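Local coordinates for protein collagen adhesin (Enterococcus faecalis, PDB 2OKM) that probably binds collagen as a cell-wall-anchored surface adhesin, of which this chain is the collagen-binding N2 region, at residues F56-D61 and A70-Q75; K65-A70 and Q75-I80; L90-D95 and F102-T107. All coordinates share one frame; numbering follows the deposited sequence.

Contact 1: F56-D61 and A70-Q75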
loop_
_atom_site.group_PDB
_atom_site.type_symbol
_atom_site.label_atom_id
_atom_site.label_comp_id
_atom_site.label_asym_id
_atom_site.label_seq_id
_atom_site.Cartn_x
_atom_site.Cartn_y
_atom_site.Cartn_z
ATOM N N PHE A 56 0.212 -9.062 2.890
ATOM C CA PHE A 56 -0.300 -8.882 1.541
ATOM C C PHE A 56 -1.458 -9.824 1.230
ATOM O O PHE A 56 -1.319 -11.044 1.301
ATOM C CB PHE A 56 0.827 -9.082 0.521
ATOM C CG PHE A 56 1.946 -8.088 0.648
ATOM C CD1 PHE A 56 2.862 -8.179 1.692
ATOM C CD2 PHE A 56 2.076 -7.048 -0.272
ATOM C CE1 PHE A 56 3.894 -7.246 1.820
ATOM C CE2 PHE A 56 3.104 -6.112 -0.154
ATOM C CZ PHE A 56 4.014 -6.212 0.895
ATOM N N ASP A 57 -2.592 -9.223 0.880
ATOM C CA ASP A 57 -3.841 -9.912 0.537
ATOM C C ASP A 57 -3.851 -9.925 -0.991
ATOM O O ASP A 57 -4.228 -8.937 -1.620
ATOM C CB ASP A 57 -4.997 -9.072 1.094
ATOM C CG ASP A 57 -6.360 -9.667 0.824
ATOM O OD1 ASP A 57 -6.465 -10.635 0.043
ATOM O OD2 ASP A 57 -7.335 -9.137 1.406
ATOM N N ILE A 58 -3.428 -11.048 -1.574
ATOM C CA ILE A 58 -3.298 -11.184 -3.025
ATOM C C ILE A 58 -4.379 -12.051 -3.653
ATOM O O ILE A 58 -4.557 -13.208 -3.273
ATOM C CB ILE A 58 -1.912 -11.772 -3.359
ATOM C CG1 ILE A 58 -0.841 -11.034 -2.551
ATOM C CG2 ILE A 58 -1.622 -11.640 -4.851
ATOM C CD1 ILE A 58 0.562 -11.558 -2.773
ATOM N N VAL A 59 -5.081 -11.495 -4.635
ATOM C CA VAL A 59 -6.175 -12.220 -5.269
ATOM C C VAL A 59 -6.250 -12.152 -6.789
ATOM O O VAL A 59 -6.095 -11.087 -7.384
ATOM C CB VAL A 59 -7.540 -11.708 -4.725
ATOM C CG1 VAL A 59 -8.687 -12.494 -5.344
ATOM C CG2 VAL A 59 -7.581 -11.817 -3.208
ATOM N N ASN A 60 -6.473 -13.304 -7.413
ATOM C CA ASN A 60 -6.682 -13.366 -8.855
ATOM C C ASN A 60 -7.686 -14.492 -9.090
ATOM O O ASN A 60 -8.152 -15.111 -8.127
ATOM C CB ASN A 60 -5.376 -13.579 -9.643
ATOM C CG ASN A 60 -4.626 -14.826 -9.241
ATOM O OD1 ASN A 60 -5.214 -15.877 -9.014
ATOM N ND2 ASN A 60 -3.303 -14.717 -9.178
ATOM N N ASP A 61 -8.042 -14.750 -10.345
ATOM C CA ASP A 61 -9.028 -15.790 -10.636
ATOM C C ASP A 61 -8.527 -17.214 -10.429
ATOM O O ASP A 61 -9.242 -18.180 -10.710
ATOM C CB ASP A 61 -9.579 -15.631 -12.063
ATOM C CG ASP A 61 -8.503 -15.722 -13.132
ATOM O OD1 ASP A 61 -7.358 -16.103 -12.812
ATOM O OD2 ASP A 61 -8.815 -15.420 -14.307
ATOM N N ALA A 70 8.199 -11.014 3.805
ATOM C CA ALA A 70 9.274 -11.924 3.418
ATOM C C ALA A 70 8.790 -12.876 2.326
ATOM O O ALA A 70 9.503 -13.129 1.356
ATOM C CB ALA A 70 9.761 -12.714 4.634
ATOM N N GLU A 71 7.573 -13.393 2.482
ATOM C CA GLU A 71 6.999 -14.310 1.501
ATOM C C GLU A 71 6.704 -13.586 0.186
ATOM O O GLU A 71 6.897 -14.139 -0.897
ATOM C CB GLU A 71 5.728 -14.952 2.077
ATOM C CG GLU A 71 6.025 -15.975 3.180
ATOM C CD GLU A 71 4.816 -16.339 4.032
ATOM O OE1 GLU A 71 4.933 -17.282 4.844
ATOM O OE2 GLU A 71 3.757 -15.686 3.909
ATOM N N PHE A 72 6.245 -12.342 0.294
ATOM C CA PHE A 72 5.935 -11.503 -0.860
ATOM C C PHE A 72 7.188 -11.383 -1.732
ATOM O O PHE A 72 7.135 -11.504 -2.956
ATOM C CB PHE A 72 5.495 -10.117 -0.359
ATOM C CG PHE A 72 5.272 -9.098 -1.446
ATOM C CD1 PHE A 72 4.114 -9.114 -2.221
ATOM C CD2 PHE A 72 6.208 -8.090 -1.668
ATOM C CE1 PHE A 72 3.895 -8.136 -3.197
ATOM C CE2 PHE A 72 5.999 -7.110 -2.639
ATOM C CZ PHE A 72 4.843 -7.132 -3.405
ATOM N N GLU A 73 8.323 -11.148 -1.085
ATOM C CA GLU A 73 9.576 -11.009 -1.805
ATOM C C GLU A 73 10.146 -12.349 -2.266
ATOM O O GLU A 73 10.615 -12.473 -3.396
ATOM C CB GLU A 73 10.590 -10.273 -0.929
ATOM C CG GLU A 73 10.202 -8.825 -0.684
ATOM C CD GLU A 73 11.194 -8.086 0.186
ATOM O OE1 GLU A 73 11.237 -6.841 0.102
ATOM O OE2 GLU A 73 11.923 -8.745 0.958
ATOM N N GLN A 74 10.092 -13.351 -1.397
ATOM C CA GLN A 74 10.618 -14.673 -1.724
ATOM C C GLN A 74 9.886 -15.294 -2.912
ATOM O O GLN A 74 10.492 -15.992 -3.729
ATOM C CB GLN A 74 10.508 -15.593 -0.501
ATOM C CG GLN A 74 11.255 -16.923 -0.617
ATOM C CD GLN A 74 10.616 -17.883 -1.599
ATOM O OE1 GLN A 74 9.427 -18.191 -1.500
ATOM N NE2 GLN A 74 11.406 -18.371 -2.550
ATOM N N GLN A 75 8.587 -15.025 -3.019
ATOM C CA GLN A 75 7.783 -15.580 -4.102
ATOM C C GLN A 75 7.802 -14.793 -5.409
ATOM O O GLN A 75 7.074 -15.119 -6.346
ATOM C CB GLN A 75 6.345 -15.787 -3.621
ATOM C CG GLN A 75 6.226 -16.927 -2.618
ATOM C CD GLN A 75 4.824 -17.103 -2.078
ATOM O OE1 GLN A 75 3.849 -17.058 -2.826
ATOM N NE2 GLN A 75 4.717 -17.323 -0.770
#

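Contact 2: K65-A70 and Q75-I80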
loop_
_atom_site.group_PDB
_atom_site.type_symbol
_atom_site.label_atom_id
_atom_site.label_comp_id
_atom_site.label_asym_id
_atom_site.label_seq_id
_atom_site.Cartn_x
_atom_site.Cartn_y
_atom_site.Cartn_z
ATOM N N LYS A 65 -4.461 -15.477 -1.584
ATOM C CA LYS A 65 -3.328 -15.696 -0.694
ATOM C C LYS A 65 -3.163 -14.509 0.250
ATOM O O LYS A 65 -3.443 -13.370 -0.110
ATOM C CB LYS A 65 -2.025 -15.891 -1.508
ATOM C CG LYS A 65 -2.062 -17.066 -2.504
ATOM C CD LYS A 65 -0.948 -16.986 -3.579
ATOM C CE LYS A 65 0.447 -17.214 -3.010
ATOM N NZ LYS A 65 1.482 -17.340 -4.086
ATOM N N TYR A 66 -2.719 -14.795 1.468
ATOM C CA TYR A 66 -2.451 -13.771 2.473
ATOM C C TYR A 66 -1.060 -14.135 2.965
ATOM O O TYR A 66 -0.886 -15.121 3.683
ATOM C CB TYR A 66 -3.465 -13.839 3.620
ATOM C CG TYR A 66 -4.833 -13.265 3.296
ATOM C CD1 TYR A 66 -5.211 -11.998 3.750
ATOM C CD2 TYR A 66 -5.765 -14.005 2.571
ATOM C CE1 TYR A 66 -6.494 -11.491 3.492
ATOM C CE2 TYR A 66 -7.041 -13.510 2.306
ATOM C CZ TYR A 66 -7.403 -12.258 2.770
ATOM O OH TYR A 66 -8.684 -11.799 2.525
ATOM N N ILE A 67 -0.069 -13.346 2.556
ATOM C CA ILE A 67 1.315 -13.624 2.912
ATOM C C ILE A 67 2.064 -12.466 3.562
ATOM O O ILE A 67 1.622 -11.318 3.526
ATOM C CB ILE A 67 2.095 -14.083 1.662
ATOM C CG1 ILE A 67 2.117 -12.962 0.616
ATOM C CG2 ILE A 67 1.426 -15.315 1.063
ATOM C CD1 ILE A 67 2.834 -13.333 -0.671
ATOM N N SER A 68 3.209 -12.790 4.155
ATOM C CA SER A 68 4.050 -11.802 4.823
ATOM C C SER A 68 4.924 -11.087 3.807
ATOM O O SER A 68 4.971 -11.462 2.635
ATOM C CB SER A 68 4.957 -12.494 5.841
ATOM O OG SER A 68 5.874 -13.340 5.169
ATOM N N LEU A 69 5.621 -10.056 4.270
ATOM C CA LEU A 69 6.523 -9.295 3.414
ATOM C C LEU A 69 7.645 -10.200 2.912
ATOM O O LEU A 69 8.006 -10.165 1.737
ATOM C CB LEU A 69 7.118 -8.120 4.195
ATOM C CG LEU A 69 8.179 -7.276 3.491
ATOM C CD1 LEU A 69 7.620 -6.680 2.205
ATOM C CD2 LEU A 69 8.639 -6.175 4.437
ATOM N N ALA A 70 8.199 -11.014 3.805
ATOM C CA ALA A 70 9.274 -11.924 3.418
ATOM C C ALA A 70 8.790 -12.876 2.326
ATOM O O ALA A 70 9.503 -13.129 1.356
ATOM C CB ALA A 70 9.761 -12.714 4.634
ATOM N N GLN A 75 8.587 -15.025 -3.019
ATOM C CA GLN A 75 7.783 -15.580 -4.102
ATOM C C GLN A 75 7.802 -14.793 -5.409
ATOM O O GLN A 75 7.074 -15.119 -6.346
ATOM C CB GLN A 75 6.345 -15.787 -3.621
ATOM C CG GLN A 75 6.226 -16.927 -2.618
ATOM C CD GLN A 75 4.824 -17.103 -2.078
ATOM O OE1 GLN A 75 3.849 -17.058 -2.826
ATOM N NE2 GLN A 75 4.717 -17.323 -0.770
ATOM N N GLY A 76 8.630 -13.756 -5.466
ATOM C CA GLY A 76 8.753 -12.969 -6.679
ATOM C C GLY A 76 7.642 -11.997 -7.025
ATOM O O GLY A 76 7.434 -11.696 -8.199
ATOM N N TYR A 77 6.928 -11.497 -6.019
ATOM C CA TYR A 77 5.855 -10.543 -6.268
ATOM C C TYR A 77 6.375 -9.115 -6.334
ATOM O O TYR A 77 5.792 -8.266 -7.000
ATOM C CB TYR A 77 4.791 -10.599 -5.169
ATOM C CG TYR A 77 3.840 -11.762 -5.261
ATOM C CD1 TYR A 77 4.022 -12.898 -4.480
ATOM C CD2 TYR A 77 2.738 -11.717 -6.115
ATOM C CE1 TYR A 77 3.129 -13.966 -4.542
ATOM C CE2 TYR A 77 1.839 -12.784 -6.185
ATOM C CZ TYR A 77 2.041 -13.900 -5.394
ATOM O OH TYR A 77 1.151 -14.949 -5.437
ATOM N N GLY A 78 7.463 -8.843 -5.625
ATOM C CA GLY A 78 7.989 -7.493 -5.631
ATOM C C GLY A 78 9.040 -7.271 -4.568
ATOM O O GLY A 78 9.646 -8.219 -4.068
ATOM N N LYS A 79 9.234 -6.012 -4.199
ATOM C CA LYS A 79 10.254 -5.671 -3.223
ATOM C C LYS A 79 9.928 -4.368 -2.508
ATOM O O LYS A 79 9.324 -3.467 -3.089
ATOM C CB LYS A 79 11.594 -5.544 -3.954
ATOM C CG LYS A 79 12.809 -5.339 -3.076
ATOM C CD LYS A 79 14.074 -5.462 -3.915
ATOM C CE LYS A 79 15.315 -5.556 -3.046
ATOM N NZ LYS A 79 16.510 -5.948 -3.850
ATOM N N ILE A 80 10.317 -4.273 -1.241
ATOM C CA ILE A 80 10.090 -3.054 -0.480
ATOM C C ILE A 80 11.455 -2.511 -0.091
ATOM O O ILE A 80 12.424 -3.262 0.012
ATOM C CB ILE A 80 9.259 -3.309 0.805
ATOM C CG1 ILE A 80 8.709 -1.984 1.339
ATOM C CG2 ILE A 80 10.127 -3.969 1.886
ATOM C CD1 ILE A 80 7.627 -2.157 2.390
#

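Contact 3: L90-D95 and F102-T107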
loop_
_atom_site.group_PDB
_atom_site.type_symbol
_atom_site.label_atom_id
_atom_site.label_comp_id
_atom_site.label_asym_id
_atom_site.label_seq_id
_atom_site.Cartn_x
_atom_site.Cartn_y
_atom_site.Cartn_z
ATOM N N LEU A 90 7.621 0.743 -2.462
ATOM C CA LEU A 90 7.132 -0.611 -2.670
ATOM C C LEU A 90 6.860 -0.853 -4.148
ATOM O O LEU A 90 6.129 -0.095 -4.787
ATOM C CB LEU A 90 5.854 -0.829 -1.853
ATOM C CG LEU A 90 5.139 -2.181 -1.968
ATOM C CD1 LEU A 90 6.078 -3.309 -1.582
ATOM C CD2 LEU A 90 3.913 -2.172 -1.060
ATOM N N ARG A 91 7.459 -1.910 -4.684
ATOM C CA ARG A 91 7.289 -2.258 -6.088
ATOM C C ARG A 91 6.658 -3.634 -6.259
ATOM O O ARG A 91 6.978 -4.566 -5.524
ATOM C CB ARG A 91 8.649 -2.237 -6.783
ATOM C CG ARG A 91 8.632 -2.765 -8.197
ATOM C CD ARG A 91 10.014 -2.634 -8.818
ATOM N NE ARG A 91 10.542 -1.269 -8.801
ATOM C CZ ARG A 91 10.590 -0.472 -9.863
ATOM N NH1 ARG A 91 10.134 -0.908 -11.022
ATOM N NH2 ARG A 91 11.127 0.744 -9.784
ATOM N N PHE A 92 5.743 -3.736 -7.218
ATOM C CA PHE A 92 5.071 -4.991 -7.551
ATOM C C PHE A 92 5.545 -5.315 -8.959
ATOM O O PHE A 92 5.351 -4.515 -9.883
ATOM C CB PHE A 92 3.550 -4.814 -7.573
ATOM C CG PHE A 92 2.963 -4.389 -6.260
ATOM C CD1 PHE A 92 2.438 -5.330 -5.381
ATOM C CD2 PHE A 92 2.942 -3.046 -5.901
ATOM C CE1 PHE A 92 1.897 -4.939 -4.161
ATOM C CE2 PHE A 92 2.402 -2.644 -4.682
ATOM C CZ PHE A 92 1.880 -3.591 -3.812
ATOM N N TYR A 93 6.175 -6.473 -9.132
ATOM C CA TYR A 93 6.668 -6.851 -10.451
ATOM C C TYR A 93 5.523 -7.141 -11.418
ATOM O O TYR A 93 4.498 -7.709 -11.046
ATOM C CB TYR A 93 7.599 -8.062 -10.350
ATOM C CG TYR A 93 8.801 -7.842 -9.451
ATOM C CD1 TYR A 93 9.479 -6.623 -9.443
ATOM C CD2 TYR A 93 9.276 -8.864 -8.628
ATOM C CE1 TYR A 93 10.602 -6.425 -8.635
ATOM C CE2 TYR A 93 10.400 -8.675 -7.817
ATOM C CZ TYR A 93 11.053 -7.456 -7.827
ATOM O OH TYR A 93 12.155 -7.260 -7.024
ATOM N N ARG A 94 5.724 -6.738 -12.666
ATOM C CA ARG A 94 4.738 -6.890 -13.728
ATOM C C ARG A 94 4.018 -8.235 -13.815
ATOM O O ARG A 94 2.792 -8.301 -13.706
ATOM C CB ARG A 94 5.412 -6.589 -15.073
ATOM C CG ARG A 94 4.477 -6.332 -16.248
ATOM C CD ARG A 94 3.810 -7.593 -16.769
ATOM N NE ARG A 94 3.091 -7.346 -18.020
ATOM C CZ ARG A 94 3.623 -7.466 -19.232
ATOM N NH1 ARG A 94 4.889 -7.836 -19.372
ATOM N NH2 ARG A 94 2.886 -7.218 -20.309
ATOM N N ASP A 95 4.774 -9.309 -14.019
ATOM C CA ASP A 95 4.164 -10.619 -14.192
ATOM C C ASP A 95 3.114 -11.066 -13.187
ATOM O O ASP A 95 1.997 -11.412 -13.577
ATOM C CB ASP A 95 5.239 -11.702 -14.313
ATOM C CG ASP A 95 5.726 -11.871 -15.734
ATOM O OD1 ASP A 95 6.340 -12.918 -16.031
ATOM O OD2 ASP A 95 5.493 -10.956 -16.553
ATOM N N PHE A 102 -3.894 -6.477 -4.919
ATOM C CA PHE A 102 -3.117 -6.555 -3.691
ATOM C C PHE A 102 -3.666 -5.569 -2.673
ATOM O O PHE A 102 -3.824 -4.390 -2.980
ATOM C CB PHE A 102 -1.654 -6.150 -3.927
ATOM C CG PHE A 102 -0.935 -6.967 -4.963
ATOM C CD1 PHE A 102 -0.073 -7.992 -4.582
ATOM C CD2 PHE A 102 -1.100 -6.696 -6.321
ATOM C CE1 PHE A 102 0.620 -8.738 -5.542
ATOM C CE2 PHE A 102 -0.414 -7.434 -7.283
ATOM C CZ PHE A 102 0.446 -8.456 -6.894
ATOM N N ILE A 103 -3.979 -6.044 -1.474
ATOM C CA ILE A 103 -4.383 -5.126 -0.422
ATOM C C ILE A 103 -3.246 -5.271 0.579
ATOM O O ILE A 103 -3.048 -6.334 1.172
ATOM C CB ILE A 103 -5.723 -5.490 0.228
ATOM C CG1 ILE A 103 -6.853 -5.239 -0.776
ATOM C CG2 ILE A 103 -5.943 -4.631 1.480
ATOM C CD1 ILE A 103 -8.229 -5.621 -0.273
ATOM N N VAL A 104 -2.469 -4.206 0.721
ATOM C CA VAL A 104 -1.333 -4.209 1.626
ATOM C C VAL A 104 -1.762 -3.583 2.934
ATOM O O VAL A 104 -2.212 -2.439 2.964
ATOM C CB VAL A 104 -0.147 -3.397 1.050
ATOM C CG1 VAL A 104 1.087 -3.574 1.928
ATOM C CG2 VAL A 104 0.147 -3.848 -0.374
ATOM N N ARG A 105 -1.632 -4.348 4.008
ATOM C CA ARG A 105 -1.993 -3.869 5.330
ATOM C C ARG A 105 -0.738 -3.674 6.166
ATOM O O ARG A 105 0.154 -4.516 6.163
ATOM C CB ARG A 105 -2.901 -4.882 6.042
ATOM C CG ARG A 105 -4.312 -5.017 5.470
ATOM C CD ARG A 105 -5.102 -6.061 6.255
ATOM N NE ARG A 105 -6.519 -6.090 5.890
ATOM C CZ ARG A 105 -7.002 -6.624 4.771
ATOM N NH1 ARG A 105 -6.189 -7.190 3.890
ATOM N NH2 ARG A 105 -8.308 -6.584 4.530
ATOM N N TYR A 106 -0.666 -2.549 6.866
ATOM C CA TYR A 106 0.450 -2.282 7.760
ATOM C C TYR A 106 -0.013 -1.266 8.781
ATOM O O TYR A 106 -1.005 -0.567 8.569
ATOM C CB TYR A 106 1.686 -1.779 6.995
ATOM C CG TYR A 106 1.558 -0.409 6.371
ATOM C CD1 TYR A 106 1.890 0.746 7.087
ATOM C CD2 TYR A 106 1.119 -0.265 5.053
ATOM C CE1 TYR A 106 1.791 2.007 6.502
ATOM C CE2 TYR A 106 1.015 0.990 4.460
ATOM C CZ TYR A 106 1.353 2.121 5.188
ATOM O OH TYR A 106 1.249 3.362 4.606
ATOM N N THR A 107 0.697 -1.188 9.898
ATOM C CA THR A 107 0.324 -0.246 10.937
ATOM C C THR A 107 1.457 0.690 11.281
ATOM O O THR A 107 2.612 0.461 10.923
ATOM C CB THR A 107 -0.069 -0.963 12.240
ATOM O OG1 THR A 107 0.988 -1.848 12.633
ATOM C CG2 THR A 107 -1.354 -1.750 12.052
#

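Contact 1: F56-D61 and A70-Q75
Phe56 and Phe72 lie ring on ring in an offset stack that fastens the short helix 69-74 to strand 55-59, in the beta sandwich formed by this collagen-binding subdomain. The ring centroids are 3.9 Å apart and the planes are only 10° from parallel. Although the ring planes are nearly parallel, the two side chains cross at about a right angle. On the helix, Phe72 has CG anti to the backbone N (chi1 174°), and this carries its ring off the helix and flat over that of Phe56. The offset brings CG of Phe72 above the middle of the Phe56 ring and CE2 of Phe56 above the middle of the Phe72 ring. Phe72 CB joins in through a CH-pi contact, 4.0 Å from the Phe56 ring centroid and over the same face. No hydrogen bond crosses here; the hold is aromatic and apolar, and all three touching residues are buried. Phe92 meets the Phe72 ring steeply, tying the pair to strand 87-92 of the other sheet, while Phe56 also touches Leu90 of that strand. Ile58, two residues along the strand from Phe56, approaches the Phe72 ring at its edge, near the ring plane, with Ile58 CD1 4.3 Å from Phe72 CD1.

Contact 2: K65-A70 and Q75-I80
Lys65 reaches from strand 64-68 to the turn behind helix 69-74, where its ammonium group bonds to both Gln75 and Tyr77. From CB the chain runs out to CG and CD, then bends at chi3 (69°), which turns its end toward the two acceptors. CD already lies 3.5 Å from Tyr77 OH, and CE touches both Tyr77 OH and Gln75 OE1. At the tip, NZ donates to Gln75 OE1 at 2.7 Å, nearly in line with the carbonyl (C=O...N angle 168°), and to Tyr77 OH at 2.8 Å, lying at the edge of the tyrosine ring and in its plane. Beside this polar grip, Ile67 CD1 packs against Tyr77 CE1 at 3.9 Å. Farther along, both methyls of Leu69 close on Ile80 CG2, with Leu69 CD2 at 3.7 Å from it. Helix 69-74 ends in a Schellman motif, with Gly76 as its C-prime residue at positive phi, just before Tyr77, whose side chain starts out toward strand 64-68. The contact brackets the helix: strand 64-68 leads into it and strand 78-82 follows after the turn at Gln75-Tyr77, and these strands belong to different sheets, one paired with strand 55-59 and the other with strand 87-92.

Contact 3: L90-D95 and F102-T107
The core between the two antiparallel sheets of the sandwich is filled here by side chains from strand 87-92 of one sheet and strand 101-110 of the other. The axes of 90-92 and 102-107 pass 11.2 Å apart at 157°, so the strands face each other across the interior without backbone bonds between them. Phe92 and Phe102 form an edge-to-face pair, with centroids 4.7 Å apart and planes inclined at 51°, well short of a perpendicular T. The edge atoms CD1 and CE1 of Phe92 lean on the Phe102 ring: CD1 stands 3.6 Å above the plane, over the centre, while Phe92 CE1 comes 3.6 Å from Phe102 CG. The two side chains slide past one another in opposite directions. Phe92 also slides past Val104, whose CG2 lies in the plane of the Phe92 ring, 3.9 Å from Phe92 CZ. Leu90 and Val104 meet tip to tip more loosely, Leu90 CD2 being 4.2 Å from Val104 CG2. All four residues are buried. Strand 87-92 runs between strands 78-82 and 37-43, whereas strand 101-110 is bonded to strands 19-26, 47-49 and 55-59.

In the fold
Contact 3 is the most central of the three, its centre about 6 Å from that of the chain, and joins the two sheets through apolar and aromatic side chains. Contact 1, also buried, and contact 2, only partly so, have centres about 13 and 12 Å from the chain centre and about 4 Å from each other. Both use helix 69-74: contact 1 presses it onto strand 55-59 by aromatic stacking, whereas contact 2 joins the chain entering it to the chain leaving it and adds hydrogen bonds from a lysine. Backbone bonds between strands 55-59 and 64-68 link contacts 1 and 2. Phe56 also packs on Val104, so that contacts 1 and 3 share one apolar interior.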